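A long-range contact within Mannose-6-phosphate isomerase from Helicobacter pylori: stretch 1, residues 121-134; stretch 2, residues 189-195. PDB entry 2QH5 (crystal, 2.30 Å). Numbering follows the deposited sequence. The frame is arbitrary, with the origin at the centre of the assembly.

Stretch 1, residues 121-134: AYENAIKKAIDLAQ
Stretch 2 189-195: GMFVFQA

No direct hydrogen bond joins the two stretches; their one polar link is a bridging water, which donates to Ala 133 O at 2.7 Å and accepts from Gln 194 N at 2.8 Å. The rest of this contact from Helicobacter pylori mannose-6-phosphate isomerase is mostly apolar packing, with a sulfur-aromatic approach at one end, and it illustrates a general principle: a helix can lie close to a strand where the helix residues facing it are small.

The helix begins before Ala 121 and runs along stretch 1 with phi near -65° and psi mostly between -30° and -56°, relaxing to -19° at Gln 134, held by i to i+4 bonds such as Ala 129 N to Ala 125 O (2.9 Å) and Ala 133 N to Ala 129 O (3.0 Å). The strand reaches Gln 194 in extended conformation, with phi/psi of -156/146° at Phe 191, -132/139° at Val 192 and -172/158° at Phe 193. At Gly 189 the chain turns a corner, with phi/psi of 89/-10°, a conformation that favours glycine because a CB would jam against the preceding carbonyl oxygen. The two elements run in broadly the same direction, crossing at -35°, and their axes approach to 7.2 Å. The register places Ala 129 CA 6.2 Å from Val 192 CA, and Ala 133 CA just 4.8 Å from Phe 193 CA.

Strand alternation selects the partners. Met 190 and Val 192 direct their CA-to-CB bonds toward the helix, whereas Phe 191 and Phe 193 direct theirs away. Val 192 (chi1 t) has the largest covered area. Its CG2 lies 3.8 Å from Ala 129 CB, while its CG1 lies 3.9 Å from Ala 133 CB and 3.8 Å from Ile 130 CD1. Ile 130 starts away from the strand, but its m, m rotamer brings CD1 back to the valine. Both alanines point toward the strand, and the methyl of Ala 133 comes so near the backbone that its CB is 4.0 Å from Phe 193 CA.

Earlier in the helix the gap is filled by longer side chains. Met 190 (m, t, p) extends its terminal methyl to Tyr 122 and Ile 126: CE is 3.4 Å from Tyr 122 OH, 3.7 Å from Tyr 122 CE1 and 4.1 Å from Ile 126 CD1. Tyr 122 (chi1 t, chi2 81°) and Ile 126 (m, m) both leave the helix sideways, yet their ends come nearer the strand. Met 190 SD sits at the edge of the tyrosine ring, 5.3 Å from the centroid of Tyr 122, and the tyrosine hydroxyl is hydrogen-bonded elsewhere in the structure.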

# COMPACT_ATOMS: atom_id res chain seq x y z
N ALA A 121 12.93 14.17 -0.50
CA ALA A 121 11.55 14.62 -0.64
C ALA A 121 10.57 13.50 -0.26
O ALA A 121 9.45 13.78 0.21
CB ALA A 121 11.29 15.10 -2.05
N TYR A 122 10.99 12.25 -0.49
CA TYR A 122 10.22 11.08 -0.08
C TYR A 122 10.17 10.96 1.43
O TYR A 122 9.11 10.76 2.01
CB TYR A 122 10.84 9.80 -0.66
CG TYR A 122 10.04 8.55 -0.31
CD1 TYR A 122 8.91 8.21 -1.04
CD2 TYR A 122 10.42 7.73 0.75
CE1 TYR A 122 8.17 7.09 -0.72
CE2 TYR A 122 9.68 6.60 1.08
CZ TYR A 122 8.55 6.29 0.33
OH TYR A 122 7.81 5.17 0.62
N GLU A 123 11.34 11.10 2.06
CA GLU A 123 11.49 10.93 3.50
C GLU A 123 10.72 11.98 4.29
O GLU A 123 10.21 11.70 5.38
CB GLU A 123 12.98 11.00 3.84
CG GLU A 123 13.39 10.30 5.11
CD GLU A 123 14.82 9.78 5.03
OE1 GLU A 123 15.34 9.62 3.90
OE2 GLU A 123 15.42 9.50 6.09
N ASN A 124 10.65 13.19 3.72
CA ASN A 124 9.91 14.32 4.31
C ASN A 124 8.41 14.07 4.32
O ASN A 124 7.75 14.22 5.36
CB ASN A 124 10.20 15.62 3.54
CG ASN A 124 11.64 16.10 3.70
OD1 ASN A 124 12.26 15.94 4.75
ND2 ASN A 124 12.18 16.71 2.64
N ALA A 125 7.88 13.69 3.15
CA ALA A 125 6.47 13.32 2.97
C ALA A 125 6.04 12.18 3.90
O ALA A 125 4.92 12.18 4.41
CB ALA A 125 6.20 12.96 1.52
N ILE A 126 6.94 11.22 4.12
CA ILE A 126 6.68 10.10 5.03
C ILE A 126 6.52 10.58 6.47
O ILE A 126 5.54 10.24 7.12
CB ILE A 126 7.75 8.96 4.92
CG1 ILE A 126 7.64 8.22 3.57
CG2 ILE A 126 7.65 7.98 6.09
CD1 ILE A 126 6.35 7.43 3.35
N LYS A 127 7.47 11.39 6.95
CA LYS A 127 7.41 11.90 8.33
C LYS A 127 6.19 12.79 8.58
O LYS A 127 5.66 12.81 9.70
CB LYS A 127 8.71 12.59 8.75
CG LYS A 127 9.76 11.59 9.26
CD LYS A 127 10.52 12.09 10.50
CE LYS A 127 11.93 12.59 10.16
NZ LYS A 127 11.95 13.91 9.45
N LYS A 128 5.77 13.51 7.54
CA LYS A 128 4.52 14.27 7.55
C LYS A 128 3.32 13.32 7.69
O LYS A 128 2.52 13.45 8.62
CB LYS A 128 4.37 15.11 6.28
CG LYS A 128 5.20 16.39 6.23
CD LYS A 128 4.88 17.16 4.95
CE LYS A 128 5.52 18.54 4.93
NZ LYS A 128 6.94 18.50 4.45
N ALA A 129 3.22 12.36 6.77
CA ALA A 129 2.14 11.37 6.76
C ALA A 129 2.00 10.63 8.08
O ALA A 129 0.88 10.37 8.53
CB ALA A 129 2.34 10.39 5.65
N ILE A 130 3.14 10.29 8.69
CA ILE A 130 3.16 9.66 10.01
C ILE A 130 2.49 10.52 11.06
O ILE A 130 1.73 10.02 11.90
CB ILE A 130 4.61 9.34 10.45
CG1 ILE A 130 5.26 8.31 9.52
CG2 ILE A 130 4.65 8.86 11.90
CD1 ILE A 130 4.68 6.91 9.64
N ASP A 131 2.77 11.82 11.03
CA ASP A 131 2.23 12.74 12.03
C ASP A 131 0.71 12.83 11.93
O ASP A 131 0.01 12.73 12.95
CB ASP A 131 2.89 14.11 11.95
CG ASP A 131 2.76 14.90 13.25
OD1 ASP A 131 3.34 14.45 14.28
OD2 ASP A 131 2.09 15.95 13.26
N LEU A 132 0.20 12.97 10.70
CA LEU A 132 -1.25 12.93 10.43
C LEU A 132 -1.91 11.63 10.86
O LEU A 132 -3.04 11.64 11.36
CB LEU A 132 -1.54 13.16 8.94
CG LEU A 132 -1.20 14.53 8.35
CD1 LEU A 132 -1.24 14.49 6.83
CD2 LEU A 132 -2.15 15.58 8.90
N ALA A 133 -1.20 10.51 10.67
CA ALA A 133 -1.70 9.19 11.04
C ALA A 133 -1.89 9.05 12.55
O ALA A 133 -2.82 8.38 13.01
CB ALA A 133 -0.77 8.11 10.52
N GLN A 134 -1.02 9.70 13.33
CA GLN A 134 -1.15 9.67 14.79
C GLN A 134 -2.34 10.49 15.27
O GLN A 134 -2.82 10.31 16.40
CB GLN A 134 0.11 10.18 15.47
CG GLN A 134 1.32 9.32 15.23
CD GLN A 134 2.49 9.74 16.09
OE1 GLN A 134 3.41 10.43 15.62
NE2 GLN A 134 2.46 9.36 17.36
N GLY A 189 -1.17 5.63 -4.68
CA GLY A 189 -1.41 4.25 -4.31
C GLY A 189 -0.72 3.88 -3.01
O GLY A 189 -0.97 2.82 -2.47
N MET A 190 0.15 4.77 -2.52
CA MET A 190 0.77 4.64 -1.19
C MET A 190 -0.20 5.13 -0.11
O MET A 190 -1.09 5.93 -0.40
CB MET A 190 2.04 5.47 -1.09
CG MET A 190 3.06 5.24 -2.19
SD MET A 190 4.53 6.23 -1.88
CE MET A 190 4.65 6.11 -0.09
N PHE A 191 -0.00 4.68 1.14
CA PHE A 191 -0.92 5.00 2.23
C PHE A 191 -0.23 4.90 3.57
O PHE A 191 0.63 4.05 3.75
CB PHE A 191 -2.12 4.04 2.28
CG PHE A 191 -3.01 4.13 1.08
CD1 PHE A 191 -3.03 3.10 0.15
CD2 PHE A 191 -3.83 5.23 0.88
CE1 PHE A 191 -3.83 3.17 -0.97
CE2 PHE A 191 -4.64 5.31 -0.23
CZ PHE A 191 -4.65 4.28 -1.16
N VAL A 192 -0.61 5.76 4.51
CA VAL A 192 -0.19 5.64 5.91
C VAL A 192 -1.42 5.79 6.80
O VAL A 192 -2.30 6.60 6.52
CB VAL A 192 0.89 6.69 6.32
CG1 VAL A 192 1.36 6.45 7.76
CG2 VAL A 192 2.10 6.64 5.38
N PHE A 193 -1.49 4.97 7.84
CA PHE A 193 -2.57 4.98 8.83
C PHE A 193 -2.20 4.04 9.96
O PHE A 193 -1.37 3.15 9.78
CB PHE A 193 -3.94 4.56 8.24
CG PHE A 193 -3.87 3.62 7.06
CD1 PHE A 193 -3.33 2.33 7.17
CD2 PHE A 193 -4.37 4.02 5.82
CE1 PHE A 193 -3.28 1.48 6.08
CE2 PHE A 193 -4.33 3.17 4.71
CZ PHE A 193 -3.77 1.91 4.83
N GLN A 194 -2.81 4.24 11.12
CA GLN A 194 -2.68 3.27 12.19
C GLN A 194 -3.55 2.06 11.84
O GLN A 194 -4.58 2.20 11.18
CB GLN A 194 -3.12 3.90 13.51
CG GLN A 194 -2.84 3.06 14.73
CD GLN A 194 -3.82 3.33 15.84
OE1 GLN A 194 -4.99 2.95 15.78
NE2 GLN A 194 -3.34 4.01 16.88
N ALA A 195 -3.12 0.87 12.27
CA ALA A 195 -3.82 -0.38 11.96
C ALA A 195 -5.26 -0.37 12.48
O ALA A 195 -6.20 -0.70 11.75
CB ALA A 195 -3.06 -1.57 12.51
O HOH W 1 -4.31 6.57 11.64